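Local coordinates for protein D-alanyl-D-alanine carboxypeptidase DacB2 (Mycobacterium tuberculosis H37Rv, PDB 4RYE) that acts as a serine D,D-carboxypeptidase that probably cleaves the terminal D-Ala-D-Ala of peptidoglycan stem peptides in cell wall biogenesis, at residues 81-84 and 88-91; 180-183 and 188-191. One frame throughout, in Å; residues are numbered along the deposited sequence.

Contact 1. Residues 81-84 and 88-91; sequences VGVK and SYTA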
loop_
_atom_site.group_PDB
_atom_site.type_symbol
_atom_site.label_atom_id
_atom_site.label_comp_id
_atom_site.label_asym_id
_atom_site.label_seq_id
_atom_site.Cartn_x
_atom_site.Cartn_y
_atom_site.Cartn_z
ATOM N N VAL A 81 14.789 -6.253 -2.480
ATOM C CA VAL A 81 15.564 -5.569 -1.449
ATOM C C VAL A 81 16.956 -6.198 -1.357
ATOM O O VAL A 81 17.915 -5.553 -0.928
ATOM C CB VAL A 81 14.848 -5.563 -0.072
ATOM C CG1 VAL A 81 14.745 -6.973 0.508
ATOM C CG2 VAL A 81 15.551 -4.614 0.909
ATOM N N GLY A 82 17.065 -7.455 -1.785
ATOM C CA GLY A 82 18.342 -8.140 -1.826
ATOM C C GLY A 82 18.469 -9.297 -0.849
ATOM O O GLY A 82 19.559 -9.577 -0.342
ATOM N N VAL A 83 17.354 -9.973 -0.585
ATOM C CA VAL A 83 17.377 -11.224 0.176
ATOM C C VAL A 83 18.291 -12.248 -0.505
ATOM O O VAL A 83 18.260 -12.408 -1.729
ATOM C CB VAL A 83 15.958 -11.806 0.309
ATOM C CG1 VAL A 83 15.989 -13.205 0.929
ATOM C CG2 VAL A 83 15.082 -10.862 1.113
ATOM N N LYS A 84 19.127 -12.921 0.281
ATOM C CA LYS A 84 20.051 -13.911 -0.267
ATOM C C LYS A 84 19.883 -15.260 0.432
ATOM O O LYS A 84 19.691 -15.310 1.645
ATOM C CB LYS A 84 21.497 -13.406 -0.178
ATOM C CG LYS A 84 21.738 -12.164 -1.031
ATOM C CD LYS A 84 23.157 -11.653 -0.916
ATOM C CE LYS A 84 23.398 -10.509 -1.902
ATOM N NZ LYS A 84 24.837 -10.370 -2.274
ATOM N N SER A 88 20.176 -15.057 7.200
ATOM C CA SER A 88 19.130 -14.862 8.195
ATOM C C SER A 88 18.597 -13.430 8.160
ATOM O O SER A 88 19.365 -12.483 7.984
ATOM C CB SER A 88 19.695 -15.180 9.581
ATOM O OG SER A 88 18.674 -15.174 10.553
ATOM N N TYR A 89 17.284 -13.268 8.326
ATOM C CA TYR A 89 16.660 -11.944 8.338
ATOM C C TYR A 89 15.603 -11.910 9.426
ATOM O O TYR A 89 14.982 -12.935 9.711
ATOM C CB TYR A 89 15.996 -11.645 6.983
ATOM C CG TYR A 89 16.965 -11.705 5.832
ATOM C CD1 TYR A 89 17.231 -12.907 5.188
ATOM C CD2 TYR A 89 17.636 -10.567 5.405
ATOM C CE1 TYR A 89 18.148 -12.975 4.146
ATOM C CE2 TYR A 89 18.565 -10.625 4.362
ATOM C CZ TYR A 89 18.806 -11.833 3.738
ATOM O OH TYR A 89 19.708 -11.909 2.708
ATOM N N THR A 90 15.386 -10.744 10.031
ATOM C CA THR A 90 14.286 -10.593 10.982
ATOM C C THR A 90 13.021 -10.175 10.254
ATOM O O THR A 90 13.073 -9.637 9.135
ATOM C CB THR A 90 14.579 -9.533 12.053
ATOM O OG1 THR A 90 14.668 -8.248 11.425
ATOM C CG2 THR A 90 15.875 -9.836 12.779
ATOM N N ALA A 91 11.878 -10.419 10.888
ATOM C CA ALA A 91 10.603 -9.945 10.358
ATOM C C ALA A 91 10.630 -8.438 10.140
ATOM O O ALA A 91 10.086 -7.948 9.159
ATOM C CB ALA A 91 9.464 -10.322 11.295
HETATM O O HOH W 1 21.330 -9.672 2.566
#
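Y89 reaches from the short strand 88-90 to the loop that precedes it, and its hydroxyl takes a hydrogen bond from the backbone of K84. This is a side-chain-to-backbone contact with a small apolar part. The K84 N to Y89 OH distance is 2.7 Å, and the angle at the hydrogen is 152°. The CG of Y89 sits anti to its own carbonyl carbon (chi1 -58°), and this sends the ring across to the loop. K84 O lies at the ring edge, in its plane, 3.8 Å from Y89 CE1. V83 meets the ring obliquely with one methyl, CG1, which is 3.9 Å from Y89 CE1.

Strand 88-90 pairs with strand 66-68 in a two-stranded antiparallel sheet of this peptidase S11 fold, and Y89 bonds to V67 through its backbone. The K84 bond ties the loop between these strands to a side chain of the second one. The V83 side chain is about 11 Å from that of K50, the proton acceptor by similarity. A water in the ring plane lies 2.8 Å from Y89 OH and gives a weak bond to G82 O. The hydroxyl thus has two partners, one from the backbone and one from solvent. The same loop is also held by D105, whose carboxylate accepts hydrogen bonds from the backbone N of V81 (to OD1) and of G82 and V83 (to OD2).

Contact 2. Residues 180-183 and 188-191; sequences AMFP and EQLI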
loop_
_atom_site.group_PDB
_atom_site.type_symbol
_atom_site.label_atom_id
_atom_site.label_comp_id
_atom_site.label_asym_id
_atom_site.label_seq_id
_atom_site.Cartn_x
_atom_site.Cartn_y
_atom_site.Cartn_z
ATOM N N ALA A 180 16.063 2.722 6.205
ATOM C CA ALA A 180 16.251 1.619 7.131
ATOM C C ALA A 180 17.527 0.889 6.777
ATOM O O ALA A 180 18.015 0.993 5.648
ATOM C CB ALA A 180 15.061 0.666 7.085
HETATM N N MSE A 181 18.068 0.151 7.742
HETATM C CA MSE A 181 19.250 -0.663 7.505
HETATM C C MSE A 181 18.815 -2.076 7.139
HETATM O O MSE A 181 17.949 -2.655 7.797
HETATM C CB MSE A 181 20.138 -0.704 8.753
HETATM C CG MSE A 181 20.777 0.620 9.148
HETATM SE SE MSE A 181 21.779 1.529 7.733
HETATM C CE MSE A 181 22.916 0.130 7.100
ATOM N N PHE A 182 19.416 -2.633 6.092
ATOM C CA PHE A 182 19.103 -3.997 5.680
ATOM C C PHE A 182 20.400 -4.793 5.556
ATOM O O PHE A 182 21.413 -4.261 5.103
ATOM C CB PHE A 182 18.331 -3.982 4.360
ATOM C CG PHE A 182 17.702 -5.298 4.009
ATOM C CD1 PHE A 182 16.460 -5.643 4.518
ATOM C CD2 PHE A 182 18.357 -6.193 3.169
ATOM C CE1 PHE A 182 15.872 -6.862 4.193
ATOM C CE2 PHE A 182 17.787 -7.408 2.842
ATOM C CZ PHE A 182 16.539 -7.748 3.358
ATOM N N PRO A 183 20.385 -6.063 5.991
ATOM C CA PRO A 183 21.602 -6.888 5.947
ATOM C C PRO A 183 22.158 -7.048 4.531
ATOM O O PRO A 183 21.397 -7.119 3.564
ATOM C CB PRO A 183 21.127 -8.245 6.475
ATOM C CG PRO A 183 19.941 -7.937 7.314
ATOM C CD PRO A 183 19.264 -6.767 6.638
ATOM N N GLU A 188 25.720 -4.167 6.560
ATOM C CA GLU A 188 24.377 -3.626 6.378
ATOM C C GLU A 188 24.361 -2.474 5.370
ATOM O O GLU A 188 25.268 -1.637 5.347
ATOM C CB GLU A 188 23.778 -3.189 7.722
ATOM C CG GLU A 188 24.723 -2.360 8.599
ATOM C CD GLU A 188 24.045 -1.847 9.857
ATOM O OE1 GLU A 188 22.947 -2.353 10.184
ATOM O OE2 GLU A 188 24.607 -0.940 10.513
ATOM N N GLN A 189 23.322 -2.452 4.539
ATOM C CA GLN A 189 23.162 -1.445 3.493
ATOM C C GLN A 189 21.957 -0.589 3.841
ATOM O O GLN A 189 20.914 -1.111 4.236
ATOM C CB GLN A 189 22.955 -2.108 2.115
ATOM C CG GLN A 189 21.809 -3.149 2.062
ATOM C CD GLN A 189 21.516 -3.696 0.655
ATOM O OE1 GLN A 189 22.390 -4.275 0.002
ATOM N NE2 GLN A 189 20.271 -3.526 0.196
ATOM N N LEU A 190 22.094 0.725 3.711
ATOM C CA LEU A 190 20.960 1.613 3.940
ATOM C C LEU A 190 20.010 1.556 2.741
ATOM O O LEU A 190 20.432 1.750 1.601
ATOM C CB LEU A 190 21.460 3.046 4.176
ATOM C CG LEU A 190 20.471 4.066 4.749
ATOM C CD1 LEU A 190 21.194 5.028 5.671
ATOM C CD2 LEU A 190 19.780 4.836 3.638
ATOM N N ILE A 191 18.735 1.265 2.991
ATOM C CA ILE A 191 17.721 1.354 1.945
ATOM C C ILE A 191 16.817 2.561 2.200
ATOM O O ILE A 191 16.558 2.912 3.353
ATOM C CB ILE A 191 16.869 0.075 1.853
ATOM C CG1 ILE A 191 16.170 -0.207 3.193
ATOM C CG2 ILE A 191 17.741 -1.108 1.422
ATOM C CD1 ILE A 191 15.112 -1.304 3.122
#
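M181 folds over its partner strand, and the side chains of M181 and E188 cross at about a right angle. The selenomethionine chain bends twice, at chi2 and chi3. This brings M181 CE to 3.4 Å from E188 CG, an aliphatic contact. The E188 chain runs extended beyond CG, and its OE1 lies 3.6 Å from M181 CB. The selenium meets L190 obliquely, with M181 SE 3.9 Å from L190 CB. M181 and L190 share one face of the ribbon.

A180, F182, Q189 and I191 point to the other face. Here A180 CB packs on I191 CG1 at 4.1 Å, and F182 CB on I191 CG2 at 4.2 Å. F182 has CG anti to its backbone N (chi1 -167°), and its ring leads away from the partner strand. The CD of P183 lies over one face of this ring, toward the rim. Q189 CG rests 3.3 Å from F182 O, and the extended chain beyond it carries the amide NE2 to the F182 ring, obliquely.

The two strands form an antiparallel beta hairpin. A180 with I191 and F182 with Q189 are hydrogen-bonded pairs, each with two backbone bonds. The shortest is Q189 N to F182 O, at 2.7 Å. M181 with L190 and P183 with E188 are non-hydrogen-bonded pairs.

The F182 ring meets that of Y89 at about 25° between planes and also touches V81 and V83. I191 packs on V81 and V101, A180 on D96 and L100 of helix 91-100, and P183 on Q93 of the same helix.

In the fold
Contact 1 comes first along the chain and closes before contact 2 opens. Their centres are 10 Å apart, on the same side of the chain's centre, and they touch. Each involves a separate two-stranded antiparallel sheet, 66-68 with 88-90 and 179-184 with 187-192. Neither belongs to the six-stranded sheet of this beta-lactamase-clan fold. V81 CG1 lies 3.5 Å from F182 CZ, so the hairpin packs against the loop of contact 1. Helix 104-113 borders that loop, and helix 91-100 borders the hairpin. Neither contact includes an annotated active-site residue. The I191 side chain is about 10 Å from that of S102, active by similarity, so loop and hairpin pack together beside the active-site region.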